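Local coordinates for dipeptide Epimerase (Enterococcus faecalis V583, PDB 3JVA), which is a magnesium-binding member of the mandelate racemase/muconate lactonizing enzyme family, with an enolase-type N-terminal domain and a TIM-barrel domain, at residues B[4-9]-B[71-76]; B[10-15]-B[28-33]; B[51-56]-B[292-297]. All blocks are in the same frame, centred on the assembly; numbering follows the deposited sequence.

Contact 1: residues B[4-9]-B[71-76]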
ATOM      1  N   LYS B   4      52.684   7.955   2.157  1.00 23.58           N
ATOM      2  CA  LYS B   4      53.907   7.306   2.617  1.00 24.95           C
ATOM      3  C   LYS B   4      53.701   6.679   3.987  1.00 25.62           C
ATOM      4  O   LYS B   4      54.111   5.547   4.238  1.00 24.49           O
ATOM      5  CB  LYS B   4      55.055   8.315   2.697  1.00 27.38           C
ATOM      6  CG  LYS B   4      56.347   7.713   3.231  1.00 30.80           C
ATOM      7  CD  LYS B   4      57.470   8.730   3.295  1.00 35.91           C
ATOM      8  CE  LYS B   4      58.746   8.084   3.822  1.00 37.29           C
ATOM      9  NZ  LYS B   4      59.886   9.042   3.850  1.00 40.66           N
ATOM     10  N   GLN B   5      53.056   7.419   4.878  1.00 25.73           N
ATOM     11  CA  GLN B   5      52.827   6.916   6.221  1.00 26.58           C
ATOM     12  C   GLN B   5      51.642   7.620   6.852  1.00 25.64           C
ATOM     13  O   GLN B   5      51.277   8.729   6.459  1.00 24.83           O
ATOM     14  CB  GLN B   5      54.083   7.130   7.074  1.00 29.62           C
ATOM     15  CG  GLN B   5      54.032   6.505   8.464  1.00 33.53           C
ATOM     16  CD  GLN B   5      53.741   5.016   8.425  1.00 35.44           C
ATOM     17  OE1 GLN B   5      52.585   4.600   8.411  1.00 35.34           O
ATOM     18  NE2 GLN B   5      54.794   4.206   8.390  1.00 37.40           N
ATOM     19  N   VAL B   6      51.037   6.952   7.825  1.00 24.26           N
ATOM     20  CA  VAL B   6      49.893   7.485   8.547  1.00 24.23           C
ATOM     21  C   VAL B   6      50.261   7.487  10.027  1.00 24.94           C
ATOM     22  O   VAL B   6      50.521   6.438  10.607  1.00 25.95           O
ATOM     23  CB  VAL B   6      48.641   6.602   8.335  1.00 24.38           C
ATOM     24  CG1 VAL B   6      47.485   7.124   9.182  1.00 23.72           C
ATOM     25  CG2 VAL B   6      48.257   6.588   6.855  1.00 24.32           C
ATOM     26  N   HIS B   7      50.288   8.670  10.630  1.00 23.82           N
ATOM     27  CA  HIS B   7      50.635   8.812  12.040  1.00 25.48           C
ATOM     28  C   HIS B   7      49.396   9.178  12.846  1.00 25.79           C
ATOM     29  O   HIS B   7      48.590   9.991  12.398  1.00 26.46           O
ATOM     30  CB  HIS B   7      51.683   9.920  12.205  1.00 26.78           C
ATOM     31  CG  HIS B   7      52.843   9.799  11.266  1.00 29.78           C
ATOM     32  ND1 HIS B   7      53.052  10.676  10.223  1.00 32.07           N
ATOM     33  CD2 HIS B   7      53.846   8.891  11.200  1.00 31.02           C
ATOM     34  CE1 HIS B   7      54.135  10.315   9.556  1.00 29.61           C
ATOM     35  NE2 HIS B   7      54.635   9.234  10.128  1.00 30.49           N
ATOM     36  N   VAL B   8      49.234   8.577  14.022  1.00 23.89           N
ATOM     37  CA  VAL B   8      48.084   8.901  14.862  1.00 26.16           C
ATOM     38  C   VAL B   8      48.508   9.167  16.298  1.00 25.05           C
ATOM     39  O   VAL B   8      49.431   8.534  16.813  1.00 25.50           O
ATOM     40  CB  VAL B   8      47.010   7.777  14.856  1.00 27.23           C
ATOM     41  CG1 VAL B   8      47.535   6.534  15.548  1.00 30.52           C
ATOM     42  CG2 VAL B   8      45.736   8.278  15.545  1.00 26.75           C
ATOM     43  N   ARG B   9      47.835  10.120  16.937  1.00 23.88           N
ATOM     44  CA  ARG B   9      48.132  10.466  18.315  1.00 23.39           C
ATOM     45  C   ARG B   9      46.828  10.715  19.059  1.00 23.37           C
ATOM     46  O   ARG B   9      45.781  10.917  18.449  1.00 22.40           O
ATOM     47  CB  ARG B   9      49.003  11.730  18.379  1.00 24.89           C
ATOM     48  CG  ARG B   9      48.286  13.053  18.051  1.00 26.24           C
ATOM     49  CD  ARG B   9      49.259  14.225  18.201  1.00 27.99           C
ATOM     50  NE  ARG B   9      48.694  15.565  18.005  1.00 28.62           N
ATOM     51  CZ  ARG B   9      48.024  16.253  18.930  1.00 29.72           C
ATOM     52  NH1 ARG B   9      47.807  15.734  20.132  1.00 29.91           N
ATOM     53  NH2 ARG B   9      47.622  17.495  18.673  1.00 30.63           N
ATOM     54  N   GLN B  71      47.872   1.511   7.807  1.00 26.25           N
ATOM     55  CA  GLN B  71      48.791   0.581   7.164  1.00 27.17           C
ATOM     56  C   GLN B  71      48.222  -0.004   5.879  1.00 26.71           C
ATOM     57  O   GLN B  71      48.974  -0.419   4.995  1.00 27.81           O
ATOM     58  CB  GLN B  71      49.173  -0.536   8.136  1.00 29.68           C
ATOM     59  CG  GLN B  71      49.974  -0.028   9.327  1.00 33.45           C
ATOM     60  CD  GLN B  71      51.155   0.827   8.897  1.00 35.73           C
ATOM     61  OE1 GLN B  71      52.101   0.334   8.283  1.00 37.04           O
ATOM     62  NE2 GLN B  71      51.096   2.119   9.206  1.00 32.40           N
ATOM     63  N   ALA B  72      46.897  -0.020   5.766  1.00 24.33           N
ATOM     64  CA  ALA B  72      46.249  -0.562   4.581  1.00 23.58           C
ATOM     65  C   ALA B  72      46.181   0.431   3.429  1.00 23.85           C
ATOM     66  O   ALA B  72      46.010   0.030   2.278  1.00 24.66           O
ATOM     67  CB  ALA B  72      44.846  -1.046   4.927  1.00 24.28           C
ATOM     68  N   ILE B  73      46.305   1.724   3.720  1.00 22.37           N
ATOM     69  CA  ILE B  73      46.234   2.710   2.646  1.00 22.33           C
ATOM     70  C   ILE B  73      47.588   3.251   2.181  1.00 23.53           C
ATOM     71  O   ILE B  73      47.644   4.094   1.291  1.00 23.63           O
ATOM     72  CB  ILE B  73      45.310   3.907   3.017  1.00 23.27           C
ATOM     73  CG1 ILE B  73      45.871   4.670   4.216  1.00 24.08           C
ATOM     74  CG2 ILE B  73      43.904   3.400   3.316  1.00 23.08           C
ATOM     75  CD1 ILE B  73      45.025   5.890   4.602  1.00 24.70           C
ATOM     76  N   ILE B  74      48.680   2.770   2.766  1.00 24.57           N
ATOM     77  CA  ILE B  74      49.993   3.239   2.331  1.00 25.10           C
ATOM     78  C   ILE B  74      50.124   2.915   0.845  1.00 25.24           C
ATOM     79  O   ILE B  74      49.751   1.826   0.403  1.00 25.34           O
ATOM     80  CB  ILE B  74      51.139   2.553   3.115  1.00 26.48           C
ATOM     81  CG1 ILE B  74      51.103   3.003   4.578  1.00 28.52           C
ATOM     82  CG2 ILE B  74      52.490   2.903   2.486  1.00 25.91           C
ATOM     83  CD1 ILE B  74      52.125   2.335   5.457  1.00 32.99           C
ATOM     84  N   GLY B  75      50.622   3.870   0.068  1.00 24.23           N
ATOM     85  CA  GLY B  75      50.776   3.636  -1.358  1.00 24.96           C
ATOM     86  C   GLY B  75      49.611   4.115  -2.210  1.00 25.40           C
ATOM     87  O   GLY B  75      49.727   4.188  -3.433  1.00 26.77           O
ATOM     88  N   LEU B  76      48.483   4.431  -1.578  1.00 23.31           N
ATOM     89  CA  LEU B  76      47.315   4.915  -2.311  1.00 23.20           C
ATOM     90  C   LEU B  76      47.397   6.425  -2.507  1.00 22.28           C
ATOM     91  O   LEU B  76      48.109   7.118  -1.780  1.00 22.40           O
ATOM     92  CB  LEU B  76      46.023   4.580  -1.555  1.00 24.03           C
ATOM     93  CG  LEU B  76      45.720   3.099  -1.309  1.00 25.96           C
ATOM     94  CD1 LEU B  76      44.403   2.964  -0.553  1.00 24.74           C
ATOM     95  CD2 LEU B  76      45.646   2.364  -2.632  1.00 27.07           C
TER
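In the N-terminal domain of this enolase-like fold, Q5 and V6 of strand 3-21 meet Q71, I73 and I74 near the end of helix 59-73. The contact joins the three-helix side of the domain to its antiparallel sheet. At this point the sheet carries a classic beta bulge, where K4 and Q5 both face E37 of strand 29-38. The polar part of the contact is a bond between two glutamines. Q71 NE2 donates to Q5 OE1 at 3.0 Å, with an angle of 152° at the hydrogen. The two amides are nearly coplanar, and the donor is tilted only 17° from the plane of the Q5 carbonyl. Q5 leaves its strand away from the helix. Its CG is anti to the backbone N, and a bend at chi2 (56°) turns CD back. OE1 lies close to its own backbone, where V6 N donates to it at 2.9 Å in the carbonyl plane, on a lone pair. Two N-H groups therefore grip the one oxygen, and the second bond helps fix the rotation of the amide that Q71 reaches. The apolar part lies beside it. V6 points toward the helix, and its CG2 rests 4.0 Å from I73 CD1, the two side chains crossing at about a right angle. I102 of helix 96-114 touches both residues. I74 flanks the bulge: its CD1 lies 3.8 Å from Q5 OE1. A type II beta turn from I73 to L76 follows, with G75 at its third position, and G75 also bonds through its backbone to I3. L76 N closes the turn on I73 O at 3.0 Å, while I74 CG2 sits 3.6 Å from K4 O.

Contact 2: residues B[10-15]-B[28-33]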
ATOM      1  N   ALA B  10      46.890  10.666  20.381  1.00 24.60           N
ATOM      2  CA  ALA B  10      45.715  10.943  21.179  1.00 23.94           C
ATOM      3  C   ALA B  10      45.795  12.443  21.411  1.00 24.25           C
ATOM      4  O   ALA B  10      46.881  13.026  21.349  1.00 24.95           O
ATOM      5  CB  ALA B  10      45.774  10.189  22.505  1.00 25.31           C
ATOM      6  N   SER B  11      44.650  13.072  21.645  1.00 20.52           N
ATOM      7  CA  SER B  11      44.608  14.504  21.897  1.00 22.72           C
ATOM      8  C   SER B  11      43.663  14.679  23.062  1.00 22.70           C
ATOM      9  O   SER B  11      42.567  14.130  23.048  1.00 21.31           O
ATOM     10  CB  SER B  11      44.066  15.255  20.675  1.00 20.75           C
ATOM     11  OG  SER B  11      43.918  16.648  20.926  1.00 23.61           O
ATOM     12  N   LYS B  12      44.096  15.426  24.075  1.00 21.95           N
ATOM     13  CA  LYS B  12      43.265  15.668  25.245  1.00 23.07           C
ATOM     14  C   LYS B  12      43.265  17.165  25.532  1.00 23.31           C
ATOM     15  O   LYS B  12      44.299  17.746  25.855  1.00 23.58           O
ATOM     16  CB  LYS B  12      43.807  14.900  26.451  1.00 25.33           C
ATOM     17  CG  LYS B  12      43.908  13.396  26.226  1.00 29.53           C
ATOM     18  CD  LYS B  12      44.351  12.680  27.494  1.00 32.03           C
ATOM     19  CE  LYS B  12      44.453  11.182  27.272  1.00 34.55           C
ATOM     20  NZ  LYS B  12      44.914  10.478  28.498  1.00 36.75           N
ATOM     21  N   ILE B  13      42.098  17.781  25.404  1.00 22.63           N
ATOM     22  CA  ILE B  13      41.962  19.213  25.614  1.00 23.17           C
ATOM     23  C   ILE B  13      40.893  19.465  26.665  1.00 24.21           C
ATOM     24  O   ILE B  13      39.751  19.040  26.511  1.00 24.62           O
ATOM     25  CB  ILE B  13      41.561  19.921  24.292  1.00 23.22           C
ATOM     26  CG1 ILE B  13      42.639  19.702  23.219  1.00 20.93           C
ATOM     27  CG2 ILE B  13      41.365  21.406  24.533  1.00 21.88           C
ATOM     28  CD1 ILE B  13      43.933  20.478  23.462  1.00 21.84           C
ATOM     29  N   LYS B  14      41.266  20.158  27.734  1.00 23.26           N
ATOM     30  CA  LYS B  14      40.318  20.451  28.800  1.00 24.54           C
ATOM     31  C   LYS B  14      39.178  21.325  28.285  1.00 23.42           C
ATOM     32  O   LYS B  14      39.388  22.207  27.444  1.00 22.59           O
ATOM     33  CB  LYS B  14      41.028  21.156  29.958  1.00 25.90           C
ATOM     34  CG  LYS B  14      40.177  21.278  31.206  1.00 31.11           C
ATOM     35  CD  LYS B  14      40.950  21.898  32.354  1.00 35.58           C
ATOM     36  CE  LYS B  14      40.152  21.809  33.644  1.00 37.46           C
ATOM     37  NZ  LYS B  14      39.820  20.391  33.946  1.00 42.31           N
ATOM     38  N   LEU B  15      37.971  21.068  28.787  1.00 22.85           N
ATOM     39  CA  LEU B  15      36.790  21.830  28.398  1.00 24.26           C
ATOM     40  C   LEU B  15      36.554  22.965  29.394  1.00 24.81           C
ATOM     41  O   LEU B  15      36.773  22.794  30.594  1.00 24.95           O
ATOM     42  CB  LEU B  15      35.550  20.929  28.386  1.00 24.11           C
ATOM     43  CG  LEU B  15      35.493  19.732  27.429  1.00 23.66           C
ATOM     44  CD1 LEU B  15      34.237  18.911  27.731  1.00 24.74           C
ATOM     45  CD2 LEU B  15      35.485  20.212  25.984  1.00 24.43           C
ATOM     46  N   SER B  28      36.887  16.781  29.486  1.00 30.80           N
ATOM     47  CA  SER B  28      37.978  16.912  28.531  1.00 28.95           C
ATOM     48  C   SER B  28      37.554  16.332  27.187  1.00 27.87           C
ATOM     49  O   SER B  28      36.797  15.364  27.136  1.00 27.90           O
ATOM     50  CB  SER B  28      39.216  16.171  29.049  1.00 31.05           C
ATOM     51  OG  SER B  28      40.320  16.320  28.171  1.00 32.46           O
ATOM     52  N   ALA B  29      38.024  16.942  26.104  1.00 25.49           N
ATOM     53  CA  ALA B  29      37.719  16.457  24.766  1.00 25.28           C
ATOM     54  C   ALA B  29      38.902  15.588  24.370  1.00 24.68           C
ATOM     55  O   ALA B  29      39.964  16.097  24.015  1.00 25.03           O
ATOM     56  CB  ALA B  29      37.574  17.616  23.803  1.00 24.28           C
ATOM     57  N   ASP B  30      38.722  14.276  24.453  1.00 23.86           N
ATOM     58  CA  ASP B  30      39.792  13.348  24.121  1.00 24.69           C
ATOM     59  C   ASP B  30      39.508  12.681  22.783  1.00 24.19           C
ATOM     60  O   ASP B  30      38.586  11.872  22.661  1.00 25.22           O
ATOM     61  CB  ASP B  30      39.939  12.312  25.240  1.00 25.98           C
ATOM     62  CG  ASP B  30      40.179  12.957  26.604  1.00 29.14           C
ATOM     63  OD1 ASP B  30      40.609  14.131  26.639  1.00 29.49           O
ATOM     64  OD2 ASP B  30      39.947  12.298  27.638  1.00 28.94           O
ATOM     65  N   SER B  31      40.307  13.026  21.777  1.00 21.33           N
ATOM     66  CA  SER B  31      40.119  12.488  20.437  1.00 20.79           C
ATOM     67  C   SER B  31      41.399  11.955  19.812  1.00 21.12           C
ATOM     68  O   SER B  31      42.483  12.041  20.391  1.00 21.33           O
ATOM     69  CB  SER B  31      39.556  13.574  19.523  1.00 19.38           C
ATOM     70  OG  SER B  31      40.434  14.692  19.491  1.00 20.24           O
ATOM     71  N   ALA B  32      41.251  11.412  18.613  1.00 19.96           N
ATOM     72  CA  ALA B  32      42.382  10.883  17.872  1.00 18.38           C
ATOM     73  C   ALA B  32      42.699  11.885  16.774  1.00 18.35           C
ATOM     74  O   ALA B  32      41.793  12.368  16.095  1.00 18.33           O
ATOM     75  CB  ALA B  32      42.018   9.525  17.267  1.00 18.68           C
ATOM     76  N   ILE B  33      43.973  12.232  16.626  1.00 18.17           N
ATOM     77  CA  ILE B  33      44.378  13.149  15.573  1.00 18.30           C
ATOM     78  C   ILE B  33      45.335  12.402  14.659  1.00 20.19           C
ATOM     79  O   ILE B  33      46.301  11.794  15.119  1.00 19.31           O
ATOM     80  CB  ILE B  33      45.061  14.425  16.137  1.00 19.71           C
ATOM     81  CG1 ILE B  33      44.011  15.296  16.834  1.00 20.66           C
ATOM     82  CG2 ILE B  33      45.724  15.208  15.008  1.00 21.15           C
ATOM     83  CD1 ILE B  33      44.538  16.612  17.385  1.00 21.90           C
TER
HETATM   84  O   HOH W   1      41.194  16.520  21.485  1.00 21.33           O
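Strands 10-15 and 29-33 run antiparallel at 153°, their axes 4.6 Å apart at closest approach, with S11-S31 and I13-A29 as the hydrogen-bonded pairs. Each of these pairs has both bonds. A29 N to I13 O is short and nearly straight, at 2.7 Å and 173°. I13 N to A29 O is longer, and its donor stands well above the carbonyl plane. In the non-hydrogen-bonded pair K12-D30 between them, CA-H groups approach carbonyl oxygens, with D30 CA 3.1 Å from S11 O. S11, I13, A29 and S31 lie on one face of the sheet. There a water links the strands: it donates to A29 O and to S31 OG, and it also bonds S11 OG. S31 OG is bonded to E47 OE2 as well. I33 CD1 closes this group from the side, 3.6 Å from both CB and OG of S11. At the other end the L15 side chain comes in over S28 and A29, and its CD2 packs on A29 CB at 4.0 Å. A10, K12, K14, S28, D30 and A32 lie on the opposite face. S28 OG is anti to the backbone N (chi1 -178°) and donates to D30 OD1 at 2.7 Å, on the syn side of the carboxylate. The same OD1 lies 3.3 Å from K12 CB. The K12 chain then runs on extended, leaving NZ 5.4 Å from D30 OD2, so the opposite charges do not touch. P329 packs on S11 and I13 on the water's face. Helix 59-73 lies over the face of D30 and A32, with L59, T62, L63 and I66. A32 continues the sheet by backbone bonds to G48 of strand 43-48.

Contact 3: residues B[51-56]-B[292-297]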
ATOM      1  N   GLY B  51      32.387   9.171  20.756  1.00 22.67           N
ATOM      2  CA  GLY B  51      31.153   9.590  21.398  1.00 23.33           C
ATOM      3  C   GLY B  51      30.450   8.301  21.748  1.00 21.01           C
ATOM      4  O   GLY B  51      29.506   7.893  21.069  1.00 21.39           O
ATOM      5  N   ILE B  52      30.917   7.657  22.812  1.00 21.16           N
ATOM      6  CA  ILE B  52      30.370   6.372  23.226  1.00 22.19           C
ATOM      7  C   ILE B  52      28.855   6.367  23.426  1.00 23.21           C
ATOM      8  O   ILE B  52      28.172   5.427  23.017  1.00 21.74           O
ATOM      9  CB  ILE B  52      31.088   5.864  24.504  1.00 24.55           C
ATOM     10  CG1 ILE B  52      30.707   4.404  24.771  1.00 23.68           C
ATOM     11  CG2 ILE B  52      30.736   6.742  25.694  1.00 26.85           C
ATOM     12  CD1 ILE B  52      31.549   3.742  25.848  1.00 26.53           C
ATOM     13  N   PHE B  53      28.326   7.425  24.025  1.00 23.50           N
ATOM     14  CA  PHE B  53      26.892   7.525  24.276  1.00 26.28           C
ATOM     15  C   PHE B  53      26.045   7.805  23.033  1.00 26.15           C
ATOM     16  O   PHE B  53      24.822   7.689  23.083  1.00 26.31           O
ATOM     17  CB  PHE B  53      26.634   8.598  25.337  1.00 29.65           C
ATOM     18  CG  PHE B  53      27.274   9.917  25.030  1.00 31.45           C
ATOM     19  CD1 PHE B  53      26.637  10.841  24.212  1.00 34.51           C
ATOM     20  CD2 PHE B  53      28.538  10.220  25.525  1.00 33.24           C
ATOM     21  CE1 PHE B  53      27.253  12.052  23.884  1.00 34.89           C
ATOM     22  CE2 PHE B  53      29.162  11.427  25.204  1.00 34.84           C
ATOM     23  CZ  PHE B  53      28.519  12.342  24.383  1.00 35.79           C
ATOM     24  N   ILE B  54      26.687   8.166  21.923  1.00 25.09           N
ATOM     25  CA  ILE B  54      25.972   8.452  20.680  1.00 25.15           C
ATOM     26  C   ILE B  54      26.243   7.429  19.585  1.00 24.49           C
ATOM     27  O   ILE B  54      25.311   6.880  18.990  1.00 24.38           O
ATOM     28  CB  ILE B  54      26.336   9.844  20.107  1.00 28.40           C
ATOM     29  CG1 ILE B  54      25.819  10.946  21.034  1.00 30.35           C
ATOM     30  CG2 ILE B  54      25.717  10.014  18.718  1.00 26.55           C
ATOM     31  CD1 ILE B  54      26.161  12.346  20.569  1.00 35.66           C
ATOM     32  N   THR B  55      27.519   7.168  19.321  1.00 24.40           N
ATOM     33  CA  THR B  55      27.900   6.225  18.275  1.00 24.55           C
ATOM     34  C   THR B  55      28.520   4.943  18.809  1.00 24.73           C
ATOM     35  O   THR B  55      28.698   3.986  18.061  1.00 25.11           O
ATOM     36  CB  THR B  55      28.923   6.856  17.316  1.00 24.89           C
ATOM     37  OG1 THR B  55      30.099   7.210  18.056  1.00 25.32           O
ATOM     38  CG2 THR B  55      28.354   8.098  16.661  1.00 26.35           C
ATOM     39  N   GLY B  56      28.857   4.933  20.094  1.00 23.17           N
ATOM     40  CA  GLY B  56      29.498   3.770  20.684  1.00 22.58           C
ATOM     41  C   GLY B  56      31.004   3.823  20.459  1.00 21.44           C
ATOM     42  O   GLY B  56      31.755   3.015  21.002  1.00 21.88           O
ATOM     43  N   CYS B 292      28.386  18.716  15.569  1.00 19.39           N
ATOM     44  CA  CYS B 292      29.666  18.209  16.044  1.00 20.63           C
ATOM     45  C   CYS B 292      29.505  17.376  17.303  1.00 22.03           C
ATOM     46  O   CYS B 292      28.446  17.388  17.942  1.00 21.69           O
ATOM     47  CB  CYS B 292      30.629  19.372  16.322  1.00 18.65           C
ATOM     48  SG  CYS B 292      30.045  20.545  17.578  1.00 23.12           S
ATOM     49  N   MET B 293      30.564  16.649  17.651  1.00 22.44           N
ATOM     50  CA  MET B 293      30.572  15.800  18.840  1.00 22.36           C
ATOM     51  C   MET B 293      31.108  16.605  20.017  1.00 22.09           C
ATOM     52  O   MET B 293      31.794  17.610  19.833  1.00 21.38           O
ATOM     53  CB  MET B 293      31.490  14.589  18.632  1.00 22.55           C
ATOM     54  CG  MET B 293      31.241  13.805  17.363  1.00 25.95           C
ATOM     55  SD  MET B 293      29.584  13.127  17.286  1.00 28.74           S
ATOM     56  CE  MET B 293      29.703  11.845  18.515  1.00 27.79           C
ATOM     57  N   ALA B 294      30.790  16.149  21.225  1.00 22.60           N
ATOM     58  CA  ALA B 294      31.254  16.803  22.439  1.00 23.63           C
ATOM     59  C   ALA B 294      32.764  16.633  22.543  1.00 23.63           C
ATOM     60  O   ALA B 294      33.456  17.458  23.149  1.00 25.71           O
ATOM     61  CB  ALA B 294      30.572  16.178  23.663  1.00 24.22           C
ATOM     62  N   GLU B 295      33.278  15.569  21.933  1.00 22.60           N
ATOM     63  CA  GLU B 295      34.707  15.299  22.000  1.00 24.74           C
ATOM     64  C   GLU B 295      35.539  15.502  20.736  1.00 24.08           C
ATOM     65  O   GLU B 295      36.520  14.788  20.521  1.00 27.30           O
ATOM     66  CB  GLU B 295      34.947  13.894  22.570  1.00 25.52           C
ATOM     67  CG  GLU B 295      34.359  13.726  23.969  1.00 31.60           C
ATOM     68  CD  GLU B 295      35.132  12.754  24.841  1.00 36.57           C
ATOM     69  OE1 GLU B 295      36.292  13.065  25.202  1.00 36.09           O
ATOM     70  OE2 GLU B 295      34.578  11.683  25.168  1.00 35.67           O
ATOM     71  N   GLU B 296      35.149  16.445  19.881  1.00 21.55           N
ATOM     72  CA  GLU B 296      35.979  16.727  18.719  1.00 21.30           C
ATOM     73  C   GLU B 296      36.491  18.151  18.881  1.00 20.17           C
ATOM     74  O   GLU B 296      36.003  18.904  19.732  1.00 20.03           O
ATOM     75  CB  GLU B 296      35.242  16.534  17.387  1.00 22.62           C
ATOM     76  CG  GLU B 296      34.055  17.411  17.104  1.00 22.28           C
ATOM     77  CD  GLU B 296      33.458  17.062  15.751  1.00 24.57           C
ATOM     78  OE1 GLU B 296      34.135  17.292  14.725  1.00 23.80           O
ATOM     79  OE2 GLU B 296      32.327  16.537  15.716  1.00 24.53           O
ATOM     80  N   THR B 297      37.469  18.526  18.072  1.00 19.38           N
ATOM     81  CA  THR B 297      38.063  19.837  18.221  1.00 17.06           C
ATOM     82  C   THR B 297      38.304  20.576  16.911  1.00 19.19           C
ATOM     83  O   THR B 297      37.542  20.437  15.959  1.00 19.57           O
ATOM     84  CB  THR B 297      39.381  19.708  19.023  1.00 18.61           C
ATOM     85  OG1 THR B 297      40.285  18.829  18.335  1.00 21.37           O
ATOM     86  CG2 THR B 297      39.096  19.105  20.400  1.00 18.40           C
TER
HETATM   87  O   HOH W   2      33.067   9.098  24.126  1.00 34.61           O
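M293 carries the contact with its terminal methyl, which reaches into the loop 51-56 and touches three residues there. CE lies 3.9 Å from G51 CA, and since G51 has no side chain the methyl can come right against its backbone. I54 CD1 is 4.1 Å from the same methyl, the two side chains passing alongside with opposite headings. T55 CG2 adds a looser touch. M293 gets there by folding: chi2 (-60°) and chi3 (-72°) both bend the chain, and the second bend places CE. Beside it, A294 CB sits at the edge of the F53 ring, near the ring plane, 4.4 Å from CZ. One water also spans the gap, taking the N-H of I52 at 2.9 Å and donating to E295 OE2. The two loops come from different domains. Residues 51-56 follow strand 43-48 of the N-terminal domain, and residues 292-297 follow strand 287-290 of the TIM barrel, as in the enolase superfamily, where loops of the N-terminal domain cover the barrel. The I54 side chain lies about 7 Å from the magnesium ion, which D189, E215 and D240 bind, and about 3 Å from a glycerol. Each loop is held from within. G51 O accepts from the N-H groups of I54, T55 and G56, the T55 bond being 2.7 Å. The barrel loop makes a type I beta turn from M293 to E296, and E296 OE2 takes M293 N at 2.6 Å. Farther out, F19 of strand 3-21 packs on F53 and A294, and M266 of helix 265-268 packs on M293. T297 OG1 bonds E47 OE2, and K90 of the second subunit packs on F53.

How the contacts relate
The chain starts on strand 3-21, whose first part serves contact 1 and whose next part serves contact 2. Contact 2 closes a short loop when the chain returns along strand 29-38. It is nested in the longer loop that contact 1 closes at residues 71-76. Contacts 1 and 2 meet on the shared sheet, where R9 O is 2.9 Å from I33 N. Contact 3 closes the longest loop, from residues 51-56 to 292-297, and crosses contact 1. Contacts 2 and 3 follow in series and touch: E295 OE1 is 2.8 Å from D30 N. Together the three tie sheet to helices, strand to strand, and the N-terminal domain to the barrel.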